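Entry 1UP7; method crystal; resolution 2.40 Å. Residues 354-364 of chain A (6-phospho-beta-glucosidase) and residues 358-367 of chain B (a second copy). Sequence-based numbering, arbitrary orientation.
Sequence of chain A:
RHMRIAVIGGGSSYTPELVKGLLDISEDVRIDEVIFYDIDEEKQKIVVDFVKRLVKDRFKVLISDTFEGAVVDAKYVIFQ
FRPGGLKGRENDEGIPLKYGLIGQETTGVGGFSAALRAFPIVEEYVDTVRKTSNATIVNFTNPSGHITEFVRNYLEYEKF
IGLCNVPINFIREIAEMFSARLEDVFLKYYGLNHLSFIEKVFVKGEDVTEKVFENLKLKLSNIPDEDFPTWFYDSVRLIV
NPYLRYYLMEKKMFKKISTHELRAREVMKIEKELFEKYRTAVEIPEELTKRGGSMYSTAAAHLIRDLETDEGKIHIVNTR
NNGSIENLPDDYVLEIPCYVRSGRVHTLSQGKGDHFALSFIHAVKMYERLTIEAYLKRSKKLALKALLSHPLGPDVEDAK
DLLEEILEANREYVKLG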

ATOM      1  N   ASP A 354      -2.804   8.997  14.616  1.00 17.74           N
ATOM      2  CA  ASP A 354      -2.135  10.252  14.924  1.00 17.42           C
ATOM      3  C   ASP A 354      -0.596  10.089  14.791  1.00 17.71           C
ATOM      4  O   ASP A 354      -0.038   9.090  15.259  1.00 17.61           O
ATOM      5  CB  ASP A 354      -2.551  10.630  16.369  1.00 17.09           C
ATOM      6  CG  ASP A 354      -1.993  11.970  16.840  1.00 15.86           C
ATOM      7  OD1 ASP A 354      -0.778  12.042  17.088  1.00 15.32           O
ATOM      8  OD2 ASP A 354      -2.684  12.996  17.002  1.00 15.44           O
ATOM      9  N   HIS A 355       0.088  11.064  14.181  1.00 17.59           N
ATOM     10  CA  HIS A 355       1.538  10.964  13.938  1.00 17.60           C
ATOM     11  C   HIS A 355       2.308  10.749  15.224  1.00 17.66           C
ATOM     12  O   HIS A 355       3.311  10.046  15.229  1.00 17.43           O
ATOM     13  CB  HIS A 355       2.094  12.197  13.208  1.00 17.21           C
ATOM     14  CG  HIS A 355       1.458  12.439  11.873  1.00 18.31           C
ATOM     15  ND1 HIS A 355       1.023  13.684  11.468  1.00 19.09           N
ATOM     16  CD2 HIS A 355       1.179  11.592  10.855  1.00 18.79           C
ATOM     17  CE1 HIS A 355       0.490  13.589  10.264  1.00 19.23           C
ATOM     18  NE2 HIS A 355       0.585  12.335   9.865  1.00 20.63           N
ATOM     19  N   PHE A 356       1.830  11.342  16.318  1.00 17.53           N
ATOM     20  CA  PHE A 356       2.484  11.229  17.629  1.00 17.20           C
ATOM     21  C   PHE A 356       2.467   9.779  18.069  1.00 17.65           C
ATOM     22  O   PHE A 356       3.477   9.224  18.500  1.00 17.65           O
ATOM     23  CB  PHE A 356       1.746  12.062  18.684  1.00 16.51           C
ATOM     24  CG  PHE A 356       2.386  12.057  20.049  1.00 16.58           C
ATOM     25  CD1 PHE A 356       3.375  12.985  20.378  1.00 15.21           C
ATOM     26  CD2 PHE A 356       1.996  11.128  21.022  1.00 16.64           C
ATOM     27  CE1 PHE A 356       3.946  13.006  21.649  1.00 16.04           C
ATOM     28  CE2 PHE A 356       2.577  11.133  22.286  1.00 16.22           C
ATOM     29  CZ  PHE A 356       3.559  12.086  22.603  1.00 15.46           C
ATOM     30  N   ALA A 357       1.309   9.157  17.964  1.00 17.73           N
ATOM     31  CA  ALA A 357       1.207   7.719  18.219  1.00 18.11           C
ATOM     32  C   ALA A 357       2.070   6.873  17.246  1.00 18.25           C
ATOM     33  O   ALA A 357       2.728   5.924  17.668  1.00 17.97           O
ATOM     34  CB  ALA A 357      -0.240   7.260  18.199  1.00 16.07           C
ATOM     35  N   LEU A 358       2.060   7.210  15.961  1.00 18.37           N
ATOM     36  CA  LEU A 358       2.850   6.454  14.978  1.00 18.41           C
ATOM     37  C   LEU A 358       4.368   6.528  15.279  1.00 18.98           C
ATOM     38  O   LEU A 358       5.071   5.554  15.069  1.00 19.05           O
ATOM     39  CB  LEU A 358       2.540   6.913  13.555  1.00 17.47           C
ATOM     40  CG  LEU A 358       1.444   6.100  12.852  1.00 17.85           C
ATOM     41  CD1 LEU A 358       0.170   5.967  13.688  1.00 16.53           C
ATOM     42  CD2 LEU A 358       1.133   6.635  11.448  1.00 16.56           C
ATOM     43  N   SER A 359       4.862   7.657  15.797  1.00 18.91           N
ATOM     44  CA  SER A 359       6.280   7.768  16.089  1.00 19.51           C
ATOM     45  C   SER A 359       6.691   6.639  17.030  1.00 19.85           C
ATOM     46  O   SER A 359       7.741   5.998  16.819  1.00 20.58           O
ATOM     47  CB  SER A 359       6.656   9.112  16.693  1.00 18.72           C
ATOM     48  OG  SER A 359       6.045   9.310  17.969  1.00 21.68           O
ATOM     49  N   PHE A 360       5.870   6.367  18.046  1.00 19.02           N
ATOM     50  CA  PHE A 360       6.180   5.245  18.939  1.00 19.17           C
ATOM     51  C   PHE A 360       5.905   3.879  18.310  1.00 19.07           C
ATOM     52  O   PHE A 360       6.744   3.003  18.396  1.00 19.41           O
ATOM     53  CB  PHE A 360       5.448   5.350  20.280  1.00 19.36           C
ATOM     54  CG  PHE A 360       5.810   6.585  21.063  1.00 18.66           C
ATOM     55  CD1 PHE A 360       6.999   6.637  21.798  1.00 18.81           C
ATOM     56  CD2 PHE A 360       4.969   7.686  21.057  1.00 17.37           C
ATOM     57  CE1 PHE A 360       7.335   7.779  22.514  1.00 17.66           C
ATOM     58  CE2 PHE A 360       5.292   8.824  21.776  1.00 18.59           C
ATOM     59  CZ  PHE A 360       6.478   8.871  22.491  1.00 18.41           C
ATOM     60  N   ILE A 361       4.744   3.703  17.679  1.00 18.16           N
ATOM     61  CA  ILE A 361       4.378   2.405  17.163  1.00 17.59           C
ATOM     62  C   ILE A 361       5.394   1.877  16.141  1.00 18.55           C
ATOM     63  O   ILE A 361       5.801   0.700  16.218  1.00 18.24           O
ATOM     64  CB  ILE A 361       2.959   2.430  16.549  1.00 18.18           C
ATOM     65  CG1 ILE A 361       1.886   2.819  17.611  1.00 17.44           C
ATOM     66  CG2 ILE A 361       2.662   1.107  15.829  1.00 14.04           C
ATOM     67  CD1 ILE A 361       0.518   3.147  16.998  1.00 16.52           C
ATOM     68  N   HIS A 362       5.794   2.730  15.184  1.00 18.07           N
ATOM     69  CA  HIS A 362       6.743   2.325  14.161  1.00 17.90           C
ATOM     70  C   HIS A 362       8.070   1.910  14.833  1.00 18.41           C
ATOM     71  O   HIS A 362       8.604   0.848  14.556  1.00 18.75           O
ATOM     72  CB  HIS A 362       7.014   3.485  13.181  1.00 17.29           C
ATOM     73  CG  HIS A 362       5.994   3.658  12.107  1.00 16.63           C
ATOM     74  ND1 HIS A 362       5.633   2.639  11.243  1.00 15.88           N
ATOM     75  CD2 HIS A 362       5.294   4.753  11.711  1.00 16.05           C
ATOM     76  CE1 HIS A 362       4.744   3.093  10.376  1.00 13.70           C
ATOM     77  NE2 HIS A 362       4.535   4.375  10.626  1.00 16.36           N
ATOM     78  N   ALA A 363       8.608   2.751  15.713  1.00 18.20           N
ATOM     79  CA  ALA A 363       9.936   2.488  16.286  1.00 19.02           C
ATOM     80  C   ALA A 363       9.955   1.171  17.079  1.00 19.26           C
ATOM     81  O   ALA A 363      10.861   0.334  16.952  1.00 19.31           O
ATOM     82  CB  ALA A 363      10.419   3.693  17.209  1.00 17.64           C
ATOM     83  N   VAL A 364       8.930   0.974  17.891  1.00 18.98           N
ATOM     84  CA  VAL A 364       8.884  -0.241  18.670  1.00 18.66           C
ATOM     85  C   VAL A 364       8.580  -1.457  17.798  1.00 18.87           C
ATOM     86  O   VAL A 364       9.127  -2.542  18.036  1.00 19.20           O
ATOM     87  CB  VAL A 364       7.906  -0.091  19.836  1.00 18.89           C
ATOM     88  CG1 VAL A 364       7.712  -1.417  20.564  1.00 17.09           C
ATOM     89  CG2 VAL A 364       8.451   0.999  20.797  1.00 17.76           C
TER
ATOM     90  N   LEU B 358      14.778   2.126   9.398  1.00 18.36           N
ATOM     91  CA  LEU B 358      13.357   2.490   9.510  1.00 18.38           C
ATOM     92  C   LEU B 358      12.939   2.975  10.883  1.00 18.82           C
ATOM     93  O   LEU B 358      12.100   3.888  10.980  1.00 19.06           O
ATOM     94  CB  LEU B 358      12.445   1.330   9.062  1.00 18.01           C
ATOM     95  CG  LEU B 358      11.998   1.413   7.588  1.00 18.84           C
ATOM     96  CD1 LEU B 358      13.157   1.592   6.602  1.00 16.50           C
ATOM     97  CD2 LEU B 358      11.132   0.252   7.158  1.00 18.06           C
ATOM     98  N   SER B 359      13.499   2.382  11.940  1.00 18.70           N
ATOM     99  CA  SER B 359      13.184   2.838  13.295  1.00 19.56           C
ATOM    100  C   SER B 359      13.437   4.327  13.439  1.00 19.45           C
ATOM    101  O   SER B 359      12.606   5.008  14.020  1.00 20.38           O
ATOM    102  CB  SER B 359      13.910   2.051  14.407  1.00 19.18           C
ATOM    103  OG  SER B 359      15.292   2.398  14.514  1.00 20.63           O
ATOM    104  N   PHE B 360      14.542   4.822  12.894  1.00 18.93           N
ATOM    105  CA  PHE B 360      14.855   6.250  12.968  1.00 18.82           C
ATOM    106  C   PHE B 360      14.029   7.073  12.007  1.00 18.88           C
ATOM    107  O   PHE B 360      13.517   8.116  12.397  1.00 19.25           O
ATOM    108  CB  PHE B 360      16.343   6.482  12.744  1.00 18.42           C
ATOM    109  CG  PHE B 360      17.181   5.960  13.863  1.00 17.47           C
ATOM    110  CD1 PHE B 360      17.289   6.666  15.042  1.00 16.63           C
ATOM    111  CD2 PHE B 360      17.812   4.731  13.758  1.00 16.88           C
ATOM    112  CE1 PHE B 360      18.026   6.169  16.104  1.00 16.08           C
ATOM    113  CE2 PHE B 360      18.559   4.229  14.806  1.00 17.10           C
ATOM    114  CZ  PHE B 360      18.669   4.947  15.979  1.00 17.46           C
ATOM    115  N   ILE B 361      13.887   6.593  10.765  1.00 18.26           N
ATOM    116  CA  ILE B 361      13.251   7.377   9.713  1.00 17.92           C
ATOM    117  C   ILE B 361      11.783   7.668  10.048  1.00 18.39           C
ATOM    118  O   ILE B 361      11.341   8.807   9.992  1.00 18.46           O
ATOM    119  CB  ILE B 361      13.401   6.659   8.346  1.00 18.26           C
ATOM    120  CG1 ILE B 361      14.905   6.589   7.987  1.00 19.27           C
ATOM    121  CG2 ILE B 361      12.542   7.345   7.257  1.00 14.02           C
ATOM    122  CD1 ILE B 361      15.251   5.473   6.969  1.00 18.23           C
ATOM    123  N   HIS B 362      11.042   6.620  10.406  1.00 18.15           N
ATOM    124  CA  HIS B 362       9.657   6.763  10.836  1.00 18.12           C
ATOM    125  C   HIS B 362       9.489   7.733  11.983  1.00 18.54           C
ATOM    126  O   HIS B 362       8.619   8.596  11.911  1.00 18.83           O
ATOM    127  CB  HIS B 362       9.090   5.438  11.299  1.00 17.40           C
ATOM    128  CG  HIS B 362       8.569   4.577  10.207  1.00 16.65           C
ATOM    129  ND1 HIS B 362       7.674   5.028   9.269  1.00 18.29           N
ATOM    130  CD2 HIS B 362       8.788   3.267   9.923  1.00 15.09           C
ATOM    131  CE1 HIS B 362       7.373   4.037   8.440  1.00 15.56           C
ATOM    132  NE2 HIS B 362       8.019   2.957   8.830  1.00 13.72           N
ATOM    133  N   ALA B 363      10.287   7.570  13.053  1.00 18.66           N
ATOM    134  CA  ALA B 363      10.100   8.397  14.242  1.00 19.19           C
ATOM    135  C   ALA B 363      10.397   9.866  13.937  1.00 19.08           C
ATOM    136  O   ALA B 363       9.654  10.730  14.355  1.00 19.66           O
ATOM    137  CB  ALA B 363      10.941   7.875  15.451  1.00 18.64           C
ATOM    138  N   VAL B 364      11.449  10.140  13.183  1.00 18.86           N
ATOM    139  CA  VAL B 364      11.763  11.529  12.842  1.00 18.79           C
ATOM    140  C   VAL B 364      10.802  12.106  11.818  1.00 18.73           C
ATOM    141  O   VAL B 364      10.481  13.300  11.882  1.00 19.24           O
ATOM    142  CB  VAL B 364      13.233  11.698  12.429  1.00 18.98           C
ATOM    143  CG1 VAL B 364      13.560  13.159  12.063  1.00 17.75           C
ATOM    144  CG2 VAL B 364      14.135  11.218  13.580  1.00 18.26           C
ATOM    145  N   LYS B 365      10.316  11.275  10.892  1.00 17.94           N
ATOM    146  CA  LYS B 365       9.313  11.758   9.941  1.00 17.77           C
ATOM    147  C   LYS B 365       8.011  12.163  10.651  1.00 18.03           C
ATOM    148  O   LYS B 365       7.399  13.180  10.292  1.00 17.82           O
ATOM    149  CB  LYS B 365       9.041  10.759   8.811  1.00 17.59           C
ATOM    150  CG  LYS B 365       7.916  11.186   7.823  1.00 17.29           C
ATOM    151  CD  LYS B 365       8.351  12.344   6.884  1.00 17.26           C
ATOM    152  CE  LYS B 365       9.700  12.087   6.208  1.00 14.39           C
ATOM    153  NZ  LYS B 365      10.182  13.263   5.445  1.00 15.75           N
ATOM    154  N   MET B 366       7.580  11.353  11.625  1.00 17.55           N
ATOM    155  CA  MET B 366       6.411  11.714  12.441  1.00 17.84           C
ATOM    156  C   MET B 366       6.663  13.020  13.223  1.00 17.57           C
ATOM    157  O   MET B 366       5.800  13.892  13.247  1.00 17.98           O
ATOM    158  CB  MET B 366       5.987  10.574  13.377  1.00 16.96           C
ATOM    159  CG  MET B 366       5.486   9.333  12.670  1.00 15.54           C
ATOM    160  SD  MET B 366       4.102   9.527  11.518  1.00 18.86           S
ATOM    161  CE  MET B 366       5.014   9.858   9.896  1.00 17.93           C
ATOM    162  N   TYR B 367       7.844  13.163  13.820  1.00 17.22           N
ATOM    163  CA  TYR B 367       8.224  14.437  14.451  1.00 17.35           C
ATOM    164  C   TYR B 367       8.102  15.612  13.436  1.00 17.71           C
ATOM    165  O   TYR B 367       7.536  16.656  13.762  1.00 17.63           O
ATOM    166  CB  TYR B 367       9.655  14.370  15.019  1.00 15.82           C
ATOM    167  CG  TYR B 367      10.355  15.695  14.934  1.00 15.81           C
ATOM    168  CD1 TYR B 367      10.169  16.662  15.929  1.00 14.20           C
ATOM    169  CD2 TYR B 367      11.189  16.008  13.832  1.00 15.81           C
ATOM    170  CE1 TYR B 367      10.792  17.900  15.847  1.00 14.64           C
ATOM    171  CE2 TYR B 367      11.797  17.255  13.736  1.00 15.84           C
ATOM    172  CZ  TYR B 367      11.572  18.202  14.758  1.00 14.67           C
ATOM    173  OH  TYR B 367      12.164  19.442  14.695  1.00 17.54           O
TER

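How do the two helices lie against each other? They run almost exactly antiparallel, with 175° between their N-to-C directions, and their axes come within 8.1 Å. Small residues occupy the places where the backbones are nearest: the CA atoms of Ser359(A) and Ala363(B) are 4.3 Å apart, and those of Ala363(A) and Ser359(B) 4.4 Å. There the short CB branches point sideways and leave little between the backbones. The methyl CB of Ala363(B) sits 4.0 Å from Ser359(A) O, and CB of Ala363(A) sits 4.1 Å from Ser359(B) O, two matching contacts produced by the antiparallel pairing of identical sequences.

What happens where His362(A) meets His362(B)? Both CA-to-CB bonds point toward the partner helix, and the two side chains adopt nearly the same shape, with chi1 m at -82° and -84° and chi2 at -55° and -52°. These angles lay the rings flat on one another in a face-to-face stack, with centroids 3.4 Å apart and planes 1° from parallel; the two CG atoms are 3.3 Å apart. Stacking places the ring nitrogens one above the other rather than in line for a hydrogen bond, so His362(A) ND1 and His362(B) NE2, though 3.4 Å apart, are not bonded. Each ND1 instead finds a hydrogen-bonding partner elsewhere in the structure.

How does Met366(B) fill its end of the contact? Its chi angles, m, m and p, fold the flexible thioether along the first turns of the chain A helix, and no other residue here has more of its surface covered by the opposite stretch. Met366(B) CB lies 3.3 Å from His355(A) O, CG is 3.6 Å from Ser359(A) N, and SD reaches 3.7 Å from Leu358(A) CB in an apolar contact. The sulfur also approaches the imidazole of His355(A) obliquely, with SD 4.5 Å from the ring centroid.

What do the polar side chains of Asp354(A) and Ser359(A) do? Asp354(A) lies out of reach of the chain B helix; with chi1 t, its OD1 caps the start of its own helix, accepting from Phe356(A) N at 2.8 Å, and its OD2 bonds elsewhere in the structure. Ser359(A), with chi1 p, turns its hydroxyl back so that OG donates to Phe356(A) O at 2.6 Å, while its CB remains against Met366(B) CB at 3.7 Å. No hydrogen bond joins the two stretches; they meet through close packing and the histidine stack.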